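Local coordinates for histidinol dehydrogenase (Elizabethkingia anophelis NUHP1, PDB 6AN0), which probably catalyses the two successive NAD-dependent oxidations that turn L-histidinol into L-histidine, the last step of histidine biosynthesis, using zinc, at residues G197-G202 / D210-P215. Sequence-based numbering, arbitrary orientation.
With EDO (1,2-ethanediol), chain D.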
ATOM      1  N   GLY A 197      -5.357  17.495   8.588  1.00 23.69           N
ATOM      2  CA  GLY A 197      -4.427  17.731   9.683  1.00 19.82           C
ATOM      3  C   GLY A 197      -4.973  17.245  11.011  1.00 24.54           C
ATOM      4  O   GLY A 197      -4.242  16.662  11.822  1.00 24.22           O
ATOM      5  N   ALA A 198      -6.273  17.450  11.238  1.00 18.92           N
ATOM      6  CA  ALA A 198      -6.889  16.959  12.463  1.00 21.28           C
ATOM      7  C   ALA A 198      -6.791  15.435  12.554  1.00 18.27           C
ATOM      8  O   ALA A 198      -6.504  14.886  13.624  1.00 22.32           O
ATOM      9  CB  ALA A 198      -8.340  17.423  12.537  1.00 22.18           C
ATOM     10  N   MET A 199      -7.010  14.732  11.447  1.00 18.22           N
ATOM     11  CA  MET A 199      -6.877  13.276  11.501  1.00 20.30           C
ATOM     12  C   MET A 199      -5.426  12.825  11.536  1.00 22.59           C
ATOM     13  O   MET A 199      -5.146  11.711  11.984  1.00 24.18           O
ATOM     14  CB  MET A 199      -7.606  12.629  10.324  1.00 20.61           C
ATOM     15  CG  MET A 199      -9.133  12.834  10.399  1.00 18.90           C
ATOM     16  SD  MET A 199     -10.045  11.965   9.099  1.00 23.98           S
ATOM     17  CE  MET A 199      -9.656  12.954   7.656  1.00 23.67           C
ATOM     18  N   THR A 200      -4.497  13.680  11.114  1.00 20.86           N
ATOM     19  CA  THR A 200      -3.082  13.328  11.136  1.00 20.88           C
ATOM     20  C   THR A 200      -2.473  13.522  12.518  1.00 23.73           C
ATOM     21  O   THR A 200      -1.717  12.668  12.992  1.00 24.71           O
ATOM     22  CB  THR A 200      -2.338  14.164  10.091  1.00 27.28           C
ATOM     23  OG1 THR A 200      -2.819  13.819   8.786  1.00 22.53           O
ATOM     24  CG2 THR A 200      -0.813  13.969  10.175  1.00 28.49           C
ATOM     25  N   PHE A 201      -2.789  14.626  13.188  1.00 20.99           N
ATOM     26  CA  PHE A 201      -2.163  14.922  14.470  1.00 25.49           C
ATOM     27  C   PHE A 201      -3.094  14.724  15.653  1.00 28.98           C
ATOM     28  O   PHE A 201      -2.609  14.567  16.779  1.00 26.39           O
ATOM     29  CB  PHE A 201      -1.622  16.365  14.487  1.00 27.82           C
ATOM     30  CG  PHE A 201      -0.641  16.644  13.382  1.00 28.98           C
ATOM     31  CD1 PHE A 201       0.684  16.240  13.495  1.00 35.11           C
ATOM     32  CD2 PHE A 201      -1.054  17.269  12.209  1.00 27.49           C
ATOM     33  CE1 PHE A 201       1.593  16.471  12.466  1.00 37.45           C
ATOM     34  CE2 PHE A 201      -0.151  17.499  11.172  1.00 29.87           C
ATOM     35  CZ  PHE A 201       1.170  17.101  11.301  1.00 29.65           C
ATOM     36  N   GLY A 202      -4.404  14.704  15.426  1.00 25.54           N
ATOM     37  CA  GLY A 202      -5.363  14.611  16.513  1.00 23.10           C
ATOM     38  C   GLY A 202      -5.637  15.961  17.143  1.00 28.58           C
ATOM     39  O   GLY A 202      -4.763  16.827  17.158  1.00 26.34           O
ATOM     40  N   ASP A 210      -4.698   6.212  11.992  1.00 18.41           N
ATOM     41  CA  ASP A 210      -3.526   5.511  11.475  1.00 18.62           C
ATOM     42  C   ASP A 210      -3.465   5.530   9.955  1.00 17.46           C
ATOM     43  O   ASP A 210      -2.371   5.453   9.385  1.00 18.83           O
ATOM     44  CB  ASP A 210      -3.520   4.048  11.946  1.00 17.15           C
ATOM     45  CG  ASP A 210      -3.504   3.923  13.464  1.00 28.62           C
ATOM     46  OD1 ASP A 210      -4.354   3.187  14.018  1.00 25.37           O
ATOM     47  OD2 ASP A 210      -2.631   4.557  14.102  1.00 24.49           O
ATOM     48  N   LYS A 211      -4.619   5.620   9.298  1.00 18.06           N
ATOM     49  CA  LYS A 211      -4.703   5.620   7.841  1.00 16.06           C
ATOM     50  C   LYS A 211      -5.910   6.461   7.437  1.00 19.70           C
ATOM     51  O   LYS A 211      -6.975   6.355   8.054  1.00 19.58           O
ATOM     52  CB  LYS A 211      -4.818   4.188   7.290  1.00 15.17           C
ATOM     53  CG  LYS A 211      -4.708   4.078   5.772  1.00 19.65           C
ATOM     54  CD  LYS A 211      -4.455   2.612   5.347  1.00 19.18           C
ATOM     55  CE  LYS A 211      -4.381   2.456   3.829  1.00 17.11           C
ATOM     56  NZ  LYS A 211      -3.969   1.045   3.452  1.00 17.51           N
ATOM     57  N   ILE A 212      -5.737   7.293   6.404  1.00 16.41           N
ATOM     58  CA  ILE A 212      -6.776   8.207   5.928  1.00 16.17           C
ATOM     59  C   ILE A 212      -7.182   7.823   4.509  1.00 18.44           C
ATOM     60  O   ILE A 212      -6.320   7.626   3.645  1.00 20.28           O
ATOM     61  CB  ILE A 212      -6.290   9.669   5.978  1.00 23.98           C
ATOM     62  CG1 ILE A 212      -6.004  10.089   7.431  1.00 20.70           C
ATOM     63  CG2 ILE A 212      -7.296  10.607   5.289  1.00 19.42           C
ATOM     64  CD1 ILE A 212      -5.198  11.412   7.566  1.00 18.52           C
ATOM     65  N   PHE A 213      -8.494   7.749   4.273  1.00 18.93           N
ATOM     66  CA  PHE A 213      -9.093   7.339   3.009  1.00 17.44           C
ATOM     67  C   PHE A 213      -9.963   8.452   2.438  1.00 24.43           C
ATOM     68  O   PHE A 213     -10.590   9.208   3.186  1.00 22.51           O
ATOM     69  CB  PHE A 213      -9.998   6.121   3.197  1.00 20.03           C
ATOM     70  CG  PHE A 213      -9.277   4.869   3.568  1.00 20.15           C
ATOM     71  CD1 PHE A 213      -9.042   3.892   2.615  1.00 20.51           C
ATOM     72  CD2 PHE A 213      -8.845   4.660   4.875  1.00 22.02           C
ATOM     73  CE1 PHE A 213      -8.386   2.713   2.955  1.00 18.20           C
ATOM     74  CE2 PHE A 213      -8.189   3.486   5.218  1.00 23.33           C
ATOM     75  CZ  PHE A 213      -7.960   2.517   4.263  1.00 19.66           C
ATOM     76  N   GLY A 214     -10.056   8.506   1.110  1.00 21.80           N
ATOM     77  CA  GLY A 214     -11.047   9.333   0.448  1.00 22.54           C
ATOM     78  C   GLY A 214     -10.432  10.452  -0.377  1.00 24.54           C
ATOM     79  O   GLY A 214      -9.562  11.181   0.095  1.00 28.21           O
ATOM     80  N   PRO A 215     -10.857  10.595  -1.628  1.00 33.02           N
ATOM     81  CA  PRO A 215     -10.321  11.664  -2.478  1.00 29.61           C
ATOM     82  C   PRO A 215     -10.961  13.017  -2.195  1.00 26.50           C
ATOM     83  O   PRO A 215     -12.008  13.132  -1.560  1.00 27.76           O
ATOM     84  CB  PRO A 215     -10.654  11.183  -3.898  1.00 32.15           C
ATOM     85  CG  PRO A 215     -11.868  10.335  -3.722  1.00 37.80           C
ATOM     86  CD  PRO A 215     -11.657   9.625  -2.405  1.00 39.43           C
TER
HETATM   87  C1  EDO D 503      -5.506   0.570  -1.978  0.65 28.30           C
HETATM   88  O1  EDO D 503      -5.304  -0.657  -1.264  0.65 26.70           O
HETATM   89  C2  EDO D 503      -5.917   1.582  -0.916  0.65 24.08           C
HETATM   90  O2  EDO D 503      -4.957   1.479   0.125  0.65  7.31           O
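Thr200 OG1 meets the CD1 methyl of Ile212 at 3.6 Å, while its polar need is answered by a hydrogen bond to the carbonyl O of Ile196, one turn earlier in the helix. Its chi1 of -64° sets OG1 beside the backbone N, where it can bond back to that carbonyl; threonine suits this buried place because its hydroxyl is satisfied within its own helix. Ile212 is the one strand side chain that meets the helix in this contact, its CD1 also lying 3.9 Å from CB of Met199. Beta-branching gives it a second arm, CG2. The methionine chain crosses the isoleucine at a slant, and its bend at chi3 (-73°) brings CE to 4.1 Å from that CG2. Long enough to span from Ile212 to Thr160 and Cys162 of strand 158-163, it also comes near Tyr132, a predicted NAD-binding residue. The contact itself is van der Waals packing; just before the strand segment, a backbone hydrogen bond joins Met199 to Ala209. Alternation along the strand turns Lys211 and Phe213 away from the helix, and Phe213 stacks on Phe390. Helix 192-201 thus covers one face of the mixed sheet as the connection of a beta-alpha-beta crossover from strand 186-189 to strand 211-213, passing strands 158-163 and 117-132, in a Rossmann-like alpha/beta domain that probably helps to bind NAD.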